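Local coordinates for protein leucine aminopeptidase 1 (Caenorhabditis elegans, PDB 2HC9) that removes N-terminal amino acids, preferably leucine, from peptides with the help of two zinc ions per subunit, and probably serves as a digestive enzyme, at residues 294-299 against 481-486; 243-248 against 354-359; 20-25 against 72-77. The protein carries 1 engineered substitution. One frame throughout, in Å; residues are numbered along the deposited sequence. Where two conformers were deposited one is given.

Contact 1 of 3, residues 294-299 against 481-486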
loop_
_atom_site.group_PDB
_atom_site.type_symbol
_atom_site.label_atom_id
_atom_site.label_comp_id
_atom_site.label_asym_id
_atom_site.label_seq_id
_atom_site.Cartn_x
_atom_site.Cartn_y
_atom_site.Cartn_z
ATOM N N PHE A 294 1.597 47.302 24.690
ATOM C CA PHE A 294 0.438 46.939 23.872
ATOM C C PHE A 294 -0.858 47.536 24.444
ATOM O O PHE A 294 -1.235 47.281 25.602
ATOM C CB PHE A 294 0.288 45.418 23.770
ATOM C CG PHE A 294 -0.646 44.975 22.662
ATOM C CD1 PHE A 294 -0.196 44.916 21.335
ATOM C CD2 PHE A 294 -1.955 44.577 22.950
ATOM C CE1 PHE A 294 -1.056 44.494 20.296
ATOM C CE2 PHE A 294 -2.814 44.154 21.926
ATOM C CZ PHE A 294 -2.360 44.118 20.600
ATOM N N SER A 295 -1.532 48.318 23.615
ATOM C CA SER A 295 -2.524 49.274 24.093
ATOM C C SER A 295 -3.941 48.677 24.143
ATOM O O SER A 295 -4.865 49.320 24.644
ATOM C CB SER A 295 -2.527 50.516 23.204
ATOM O OG SER A 295 -3.039 50.205 21.920
ATOM N N GLN A 296 -4.116 47.473 23.590
ATOM C CA GLN A 296 -5.439 46.840 23.550
ATOM C C GLN A 296 -5.482 45.625 24.451
ATOM O O GLN A 296 -4.461 45.153 24.918
ATOM C CB GLN A 296 -5.804 46.464 22.115
ATOM C CG GLN A 296 -5.700 47.618 21.153
ATOM C CD GLN A 296 -6.673 48.735 21.490
ATOM O OE1 GLN A 296 -7.858 48.489 21.740
ATOM N NE2 GLN A 296 -6.165 49.972 21.538
ATOM N N THR A 297 -6.678 45.128 24.726
ATOM C CA THR A 297 -6.777 43.955 25.550
ATOM C C THR A 297 -6.368 42.769 24.674
ATOM O O THR A 297 -6.784 42.673 23.506
ATOM C CB THR A 297 -8.216 43.777 26.078
ATOM O OG1 THR A 297 -8.489 44.813 27.041
ATOM C CG2 THR A 297 -8.391 42.406 26.738
ATOM N N LEU A 298 -5.539 41.891 25.238
ATOM C CA LEU A 298 -4.914 40.806 24.464
ATOM C C LEU A 298 -4.880 39.567 25.336
ATOM O O LEU A 298 -4.524 39.649 26.521
ATOM C CB LEU A 298 -3.482 41.174 24.037
ATOM C CG LEU A 298 -2.751 40.154 23.150
ATOM C CD1 LEU A 298 -3.474 39.996 21.784
ATOM C CD2 LEU A 298 -1.259 40.545 22.958
ATOM N N HIS A 299 -5.227 38.416 24.746
ATOM C CA HIS A 299 -5.195 37.144 25.486
ATOM C C HIS A 299 -4.426 36.100 24.658
ATOM O O HIS A 299 -4.599 36.022 23.438
ATOM C CB HIS A 299 -6.609 36.603 25.737
ATOM C CG HIS A 299 -7.575 37.610 26.301
ATOM N ND1 HIS A 299 -7.727 37.818 27.658
ATOM C CD2 HIS A 299 -8.465 38.431 25.691
ATOM C CE1 HIS A 299 -8.665 38.732 27.858
ATOM N NE2 HIS A 299 -9.125 39.125 26.680
ATOM N N GLY A 481 1.266 45.314 15.562
ATOM C CA GLY A 481 2.282 46.259 16.059
ATOM C C GLY A 481 1.854 47.720 16.106
ATOM O O GLY A 481 2.459 48.515 16.822
ATOM N N LYS A 482 0.801 48.077 15.379
ATOM C CA LYS A 482 0.243 49.449 15.454
ATOM C C LYS A 482 -0.271 49.793 16.863
ATOM O O LYS A 482 -0.433 50.955 17.191
ATOM C CB LYS A 482 -0.879 49.649 14.424
ATOM C CG LYS A 482 -2.131 48.810 14.714
ATOM C CD LYS A 482 -3.042 48.702 13.510
ATOM C CE LYS A 482 -4.283 49.542 13.712
ATOM N NZ LYS A 482 -5.306 49.304 12.644
ATOM N N TYR A 483 -0.518 48.777 17.693
ATOM C CA TYR A 483 -0.958 48.987 19.069
ATOM C C TYR A 483 0.186 49.025 20.088
ATOM O O TYR A 483 -0.062 49.138 21.296
ATOM C CB TYR A 483 -1.945 47.914 19.482
ATOM C CG TYR A 483 -3.149 47.795 18.580
ATOM C CD1 TYR A 483 -4.035 48.865 18.415
ATOM C CD2 TYR A 483 -3.425 46.600 17.922
ATOM C CE1 TYR A 483 -5.171 48.746 17.575
ATOM C CE2 TYR A 483 -4.551 46.470 17.098
ATOM C CZ TYR A 483 -5.415 47.544 16.938
ATOM O OH TYR A 483 -6.526 47.408 16.119
ATOM N N THR A 484 1.418 48.898 19.600
ATOM C CA THR A 484 2.609 49.005 20.449
ATOM C C THR A 484 3.210 50.403 20.375
ATOM O O THR A 484 2.776 51.249 19.571
ATOM C CB THR A 484 3.718 48.026 20.015
ATOM O OG1 THR A 484 4.270 48.461 18.767
ATOM C CG2 THR A 484 3.164 46.593 19.880
ATOM N N SER A 485 4.243 50.619 21.194
ATOM C CA SER A 485 5.006 51.846 21.158
ATOM C C SER A 485 6.142 51.816 20.156
ATOM O O SER A 485 6.934 52.756 20.132
ATOM C CB SER A 485 5.585 52.157 22.546
ATOM O OG SER A 485 6.419 51.097 22.995
ATOM N N VAL A 486 6.253 50.759 19.340
ATOM C CA VAL A 486 7.465 50.588 18.530
ATOM C C VAL A 486 7.393 51.410 17.245
ATOM O O VAL A 486 6.517 51.173 16.426
ATOM C CB VAL A 486 7.721 49.095 18.178
ATOM C CG1 VAL A 486 9.081 48.946 17.490
ATOM C CG2 VAL A 486 7.697 48.231 19.455
#

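Contact 2 of 3, residues 243-248 against 354-359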
loop_
_atom_site.group_PDB
_atom_site.type_symbol
_atom_site.label_atom_id
_atom_site.label_comp_id
_atom_site.label_asym_id
_atom_site.label_seq_id
_atom_site.Cartn_x
_atom_site.Cartn_y
_atom_site.Cartn_z
ATOM N N SER A 243 -10.233 49.500 26.445
ATOM C CA SER A 243 -9.603 49.323 25.131
ATOM C C SER A 243 -10.713 49.138 24.095
ATOM O O SER A 243 -11.786 48.615 24.403
ATOM C CB SER A 243 -8.667 48.108 25.136
ATOM O OG SER A 243 -9.399 46.906 25.353
ATOM N N THR A 244 -10.465 49.576 22.869
ATOM C CA THR A 244 -11.468 49.405 21.824
ATOM C C THR A 244 -11.474 47.978 21.270
ATOM O O THR A 244 -12.534 47.458 20.919
ATOM C CB THR A 244 -11.298 50.438 20.702
ATOM O OG1 THR A 244 -10.022 50.277 20.089
ATOM C CG2 THR A 244 -11.337 51.819 21.275
ATOM N N GLU A 245 -10.294 47.361 21.205
ATOM C CA GLU A 245 -10.157 45.956 20.751
ATOM C C GLU A 245 -9.985 44.948 21.885
ATOM O O GLU A 245 -9.485 45.266 22.974
ATOM C CB GLU A 245 -8.987 45.797 19.769
ATOM C CG GLU A 245 -8.986 46.779 18.583
ATOM C CD GLU A 245 -10.229 46.704 17.693
ATOM O OE1 GLU A 245 -10.923 45.661 17.683
ATOM O OE2 GLU A 245 -10.508 47.707 16.993
ATOM N N HIS A 246 -10.383 43.709 21.610
ATOM C CA HIS A 246 -10.287 42.630 22.572
ATOM C C HIS A 246 -9.882 41.419 21.743
ATOM O O HIS A 246 -10.710 40.849 21.032
ATOM C CB HIS A 246 -11.654 42.408 23.251
ATOM C CG HIS A 246 -12.023 43.528 24.167
ATOM N ND1 HIS A 246 -12.601 44.690 23.707
ATOM C CD2 HIS A 246 -11.808 43.705 25.489
ATOM C CE1 HIS A 246 -12.767 45.522 24.718
ATOM N NE2 HIS A 246 -12.293 44.952 25.809
ATOM N N ILE A 247 -8.584 41.115 21.767
ATOM C CA ILE A 247 -7.978 40.224 20.766
ATOM C C ILE A 247 -7.529 38.948 21.473
ATOM O O ILE A 247 -6.899 39.020 22.528
ATOM C CB ILE A 247 -6.754 40.917 20.079
ATOM C CG1 ILE A 247 -7.199 42.218 19.381
ATOM C CG2 ILE A 247 -6.054 39.962 19.117
ATOM C CD1 ILE A 247 -6.067 43.200 19.088
ATOM N N ALA A 248 -7.878 37.784 20.914
ATOM C CA ALA A 248 -7.409 36.505 21.463
ATOM C C ALA A 248 -6.494 35.826 20.464
ATOM O O ALA A 248 -6.781 35.799 19.257
ATOM C CB ALA A 248 -8.574 35.598 21.800
ATOM N N ALA A 354 -13.750 38.250 23.570
ATOM C CA ALA A 354 -12.859 38.721 22.502
ATOM C C ALA A 354 -13.719 38.962 21.253
ATOM O O ALA A 354 -14.636 38.182 20.972
ATOM C CB ALA A 354 -11.757 37.680 22.194
ATOM N N THR A 355 -13.418 40.042 20.533
ATOM C CA THR A 355 -14.111 40.386 19.294
ATOM C C THR A 355 -13.230 40.244 18.059
ATOM O O THR A 355 -13.694 40.394 16.925
ATOM C CB THR A 355 -14.641 41.816 19.369
ATOM O OG1 THR A 355 -13.554 42.708 19.687
ATOM C CG2 THR A 355 -15.721 41.903 20.445
ATOM N N THR A 356 -11.954 39.943 18.286
ATOM C CA THR A 356 -11.054 39.500 17.222
ATOM C C THR A 356 -10.380 38.223 17.738
ATOM O O THR A 356 -9.649 38.248 18.752
ATOM C CB THR A 356 -9.994 40.587 16.868
ATOM O OG1 THR A 356 -10.661 41.821 16.556
ATOM C CG2 THR A 356 -9.170 40.165 15.636
ATOM N N ILE A 357 -10.650 37.103 17.065
ATOM C CA ILE A 357 -10.146 35.794 17.532
ATOM C C ILE A 357 -9.293 35.165 16.430
ATOM O O ILE A 357 -9.778 34.877 15.330
ATOM C CB ILE A 357 -11.294 34.826 17.927
ATOM C CG1 ILE A 357 -12.184 35.458 19.022
ATOM C CG2 ILE A 357 -10.721 33.433 18.344
ATOM C CD1 ILE A 357 -13.487 34.689 19.284
ATOM N N PHE A 358 -8.005 35.007 16.728
ATOM C CA PHE A 358 -7.065 34.317 15.841
ATOM C C PHE A 358 -6.809 32.960 16.432
ATOM O O PHE A 358 -6.606 32.832 17.639
ATOM C CB PHE A 358 -5.721 35.073 15.762
ATOM C CG PHE A 358 -5.826 36.441 15.163
ATOM C CD1 PHE A 358 -5.774 36.610 13.778
ATOM C CD2 PHE A 358 -5.907 37.568 15.983
ATOM C CE1 PHE A 358 -5.835 37.884 13.204
ATOM C CE2 PHE A 358 -5.975 38.860 15.430
ATOM C CZ PHE A 358 -5.951 39.014 14.026
ATOM N N ASP A 359 -6.776 31.935 15.590
ATOM C CA ASP A 359 -6.254 30.656 16.047
ATOM C C ASP A 359 -5.170 30.230 15.072
ATOM O O ASP A 359 -5.289 30.463 13.870
ATOM C CB ASP A 359 -7.380 29.603 16.241
ATOM C CG ASP A 359 -7.872 29.008 14.930
ATOM O OD1 ASP A 359 -8.941 29.436 14.435
ATOM O OD2 ASP A 359 -7.192 28.098 14.397
HETATM O O HOH W 1 -13.938 44.968 20.895
HETATM O O HOH W 2 -11.187 43.304 18.802
#

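Contact 3 of 3, residues 20-25 against 72-77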
loop_
_atom_site.group_PDB
_atom_site.type_symbol
_atom_site.label_atom_id
_atom_site.label_comp_id
_atom_site.label_asym_id
_atom_site.label_seq_id
_atom_site.Cartn_x
_atom_site.Cartn_y
_atom_site.Cartn_z
ATOM N N LEU A 20 32.421 37.086 10.664
ATOM C CA LEU A 20 31.726 38.231 10.118
ATOM C C LEU A 20 30.819 37.799 8.969
ATOM O O LEU A 20 31.262 37.148 8.016
ATOM C CB LEU A 20 32.727 39.276 9.591
ATOM C CG LEU A 20 32.108 40.428 8.787
ATOM C CD1 LEU A 20 31.261 41.316 9.687
ATOM C CD2 LEU A 20 33.195 41.273 8.069
ATOM N N ILE A 21 29.555 38.190 9.036
ATOM C CA ILE A 21 28.659 37.931 7.910
ATOM C C ILE A 21 27.998 39.230 7.467
ATOM O O ILE A 21 27.302 39.881 8.250
ATOM C CB ILE A 21 27.609 36.836 8.259
ATOM C CG1 ILE A 21 28.330 35.519 8.570
ATOM C CG2 ILE A 21 26.586 36.669 7.094
ATOM C CD1 ILE A 21 27.463 34.476 9.167
ATOM N N ILE A 22 28.249 39.611 6.212
ATOM C CA ILE A 22 27.639 40.816 5.627
ATOM C C ILE A 22 26.412 40.435 4.798
ATOM O O ILE A 22 26.466 39.509 3.989
ATOM C CB ILE A 22 28.648 41.586 4.724
ATOM C CG1 ILE A 22 29.908 41.918 5.529
ATOM C CG2 ILE A 22 28.004 42.876 4.125
ATOM C CD1 ILE A 22 31.128 42.235 4.644
ATOM N N VAL A 23 25.308 41.148 5.012
ATOM C CA VAL A 23 24.046 40.813 4.351
ATOM C C VAL A 23 23.413 42.032 3.681
ATOM O O VAL A 23 23.286 43.102 4.294
ATOM C CB VAL A 23 23.039 40.187 5.356
ATOM C CG1 VAL A 23 21.753 39.701 4.614
ATOM C CG2 VAL A 23 23.707 39.059 6.136
ATOM N N GLY A 24 23.014 41.882 2.417
ATOM C CA GLY A 24 22.281 42.961 1.749
ATOM C C GLY A 24 21.714 42.552 0.395
ATOM O O GLY A 24 22.244 41.670 -0.257
ATOM N N LYS A 25 20.642 43.216 -0.019
ATOM C CA LYS A 25 20.262 43.212 -1.432
ATOM C C LYS A 25 21.330 43.774 -2.347
ATOM O O LYS A 25 22.029 44.735 -2.008
ATOM C CB LYS A 25 18.934 43.923 -1.657
ATOM C CG LYS A 25 17.737 43.141 -1.085
ATOM C CD LYS A 25 16.475 43.964 -1.153
ATOM C CE LYS A 25 15.240 43.091 -0.945
ATOM N NZ LYS A 25 14.038 43.936 -0.784
ATOM N N ALA A 72 34.265 34.081 7.398
ATOM C CA ALA A 72 33.509 35.228 6.864
ATOM C C ALA A 72 32.749 34.958 5.588
ATOM O O ALA A 72 33.228 34.217 4.723
ATOM C CB ALA A 72 34.429 36.448 6.665
ATOM N N HIS A 73 31.590 35.601 5.452
ATOM C CA HIS A 73 30.700 35.390 4.304
ATOM C C HIS A 73 30.014 36.692 3.905
ATOM O O HIS A 73 29.695 37.507 4.773
ATOM C CB HIS A 73 29.610 34.378 4.682
ATOM C CG HIS A 73 30.131 33.009 4.969
ATOM N ND1 HIS A 73 30.553 32.619 6.222
ATOM C CD2 HIS A 73 30.299 31.937 4.161
ATOM C CE1 HIS A 73 30.954 31.362 6.173
ATOM N NE2 HIS A 73 30.813 30.926 4.933
ATOM N N LEU A 74 29.748 36.854 2.612
ATOM C CA LEU A 74 28.796 37.861 2.126
ATOM C C LEU A 74 27.558 37.122 1.589
ATOM O O LEU A 74 27.676 36.215 0.772
ATOM C CB LEU A 74 29.426 38.670 0.985
ATOM C CG LEU A 74 28.538 39.657 0.203
ATOM C CD1 LEU A 74 28.137 40.841 1.066
ATOM C CD2 LEU A 74 29.248 40.173 -1.027
ATOM N N ILE A 75 26.388 37.541 2.047
ATOM C CA ILE A 75 25.117 37.022 1.550
ATOM C C ILE A 75 24.427 38.115 0.723
ATOM O O ILE A 75 24.086 39.183 1.238
ATOM C CB ILE A 75 24.203 36.538 2.712
ATOM C CG1 ILE A 75 24.816 35.291 3.369
ATOM C CG2 ILE A 75 22.762 36.247 2.200
ATOM C CD1 ILE A 75 24.016 34.812 4.625
ATOM N N THR A 76 24.257 37.837 -0.567
ATOM C CA THR A 76 23.530 38.725 -1.448
ATOM C C THR A 76 22.072 38.271 -1.576
ATOM O O THR A 76 21.793 37.124 -1.946
ATOM C CB THR A 76 24.217 38.816 -2.834
ATOM O OG1 THR A 76 25.578 39.248 -2.660
ATOM C CG2 THR A 76 23.484 39.800 -3.743
ATOM N N VAL A 77 21.163 39.184 -1.273
ATOM C CA VAL A 77 19.724 38.939 -1.316
ATOM C C VAL A 77 19.216 39.481 -2.658
ATOM O O VAL A 77 19.604 40.573 -3.064
ATOM C CB VAL A 77 19.028 39.723 -0.147
ATOM C CG1 VAL A 77 17.493 39.496 -0.129
ATOM C CG2 VAL A 77 19.635 39.296 1.189
#

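Contact 1 of 3, residues 294-299 against 481-486
The carbonyl oxygen of Y483 is gripped by the turn that leads into strand 297-307. S295 N donates to Y483 O over 2.9 Å in a rather bent bond, with an angle of 136° at the hydrogen, and F294 CA adds a CH...O contact to the same oxygen at 3.4 Å. S295 OG also lies near Y483 O, but that bond is weak and its proton has another acceptor within reach.

Beyond this carbonyl, the Y483 ring meets two side chains of 294-299, Q296 over a face and F294 at its edge. CG of Q296 is anti to its carbonyl carbon (chi1 -53°), which sets this methylene over one face of the tyrosine ring, 3.4 Å from Y483 CD1 and toward the rim; the CG of K482 covers the opposite face. On the F294 side the rings meet as an offset edge-to-face pair: Y483 turns its edge, CD2 foremost, toward the phenylalanine face, with planes 76° apart and centroids separated by 5.7 Å. Y483 CB rests over that same F294 face in a CH-pi contact, 3.6 Å from CE1, while T484 CG2 sits at the ring edge.

The amide of Q296 bends back so that NE2 donates to S295 OG at 3.2 Å, and OE1 receives E245 N and T244 OG1. An alanine in place of Q296 would probably leave E245 N without its mate and uncover the Y483 face that CG packs against.

The 3-10 turn after helix 473-480 closes on itself through G481 O, which takes both T484 N and T484 OG1. The carbonyl bond thus ties this turn to the loop leading into strand 297-307, while packing on both faces and at the edge probably limits rotation of the tyrosine ring.

Contact 2 of 3, residues 243-248 against 354-359
Two neighbouring parallel strands in the main sheet of the catalytic domain, 246-254 and 356-361, begin their pairing here. H246 O opens the ladder by accepting from two successive amides, T355 N at 2.9 Å and T356 N at 3.1 Å. The ladder continues with A248 N donating to T356 O (2.8 Å) and F358 N to A248 O, both nearly straight.

On one face of the sheet I247 lies beside T356 and F358, all pointing the same way. I247 holds CG1 beside its backbone N (chi1 -60°) and CG2 anti to it, which brings CG2 to the edge of the F358 ring, 3.8 Å from CE2. A248 is on the other face, its CB against A354 CB at 3.8 Å and the helix 337-350 above it.

Just before the strands pair, one water binds E245 OE1, H246 N, T355 OG1 and T356 OG1, the last at 2.7 Å; T356 OG1 is also bonded to R452. A second water joins H246 ND1, T355 OG1 and T244 O.

The first water donates to the E245 carboxylate and accepts from the H246 amide, so it serves both a charged oxygen and a strand-start N-H while carrying the link between the segments past the end of the backbone ladder.

Contact 3 of 3, residues 20-25 against 72-77
L74 holds CG anti to its backbone N (chi1 172°), and chi2 of 69° then swings CD1 across to I22, where it lies 3.7 Å from CG2. V23 CG1 is likewise anti to its own N (chi1 -174°) and reaches V77 CG2 at 4.0 Å on the other face. Next to it, I75 CD1 stands 4.0 Å from I21 CG2.

Backbone bonds run between the two strands throughout: H73 N to L20 O, I22 N to H73 O, I75 N to I22 O at 2.8 Å, G24 N to I75 O, and V77 N to G24 O. The last differs from the others, because V77 N stands well above the plane of the G24 carbonyl, whereas the first four donors approach nearly along the C=O axis. CH...O contacts accompany the ladder, among them K25 CA to V77 O at 3.2 Å.

This parallel pair lies within the six-stranded mixed sheet of the N-terminal domain, a member of the macro clan, with strand 108-114 beyond 18-25 and the antiparallel strand 63-66 beyond 72-77. Helix 90-97 packs on the face bearing I21, V23, I75 and V77, and helix 49-58 on the face of I22 and L74, where W52 touches both, so the sheet is layered between helices.

K25 ends the strand at the N-cap position of helix 26-31. Its CG packs 3.8 Å from V77 CB, and the extended chain beyond carries NZ to a salt bridge with D119 and a hydrogen bond to P87 O.

Overall arrangement
From the N terminus, contact 3 closes first, bringing strand 72-77 back beside strand 18-25 within the N-terminal domain before either of the other two opens. Contact 2 opens at 243-248 and contact 1 at 294-299; contact 2 then closes at 354-359 and contact 1 at 481-486, so these two loops cross. They also touch, T297 OG1 lying 2.8 Å from S243 OG, because strands 246-254 and 297-307 are neighbours in one sheet. Contact 2 pairs 246-254 with 356-361, the next strand of that sheet, while contact 1 brings in the turn after helix 473-480. Contact 3 stands apart, its centre about 40 Å from that of contact 2, across the centre of the chain.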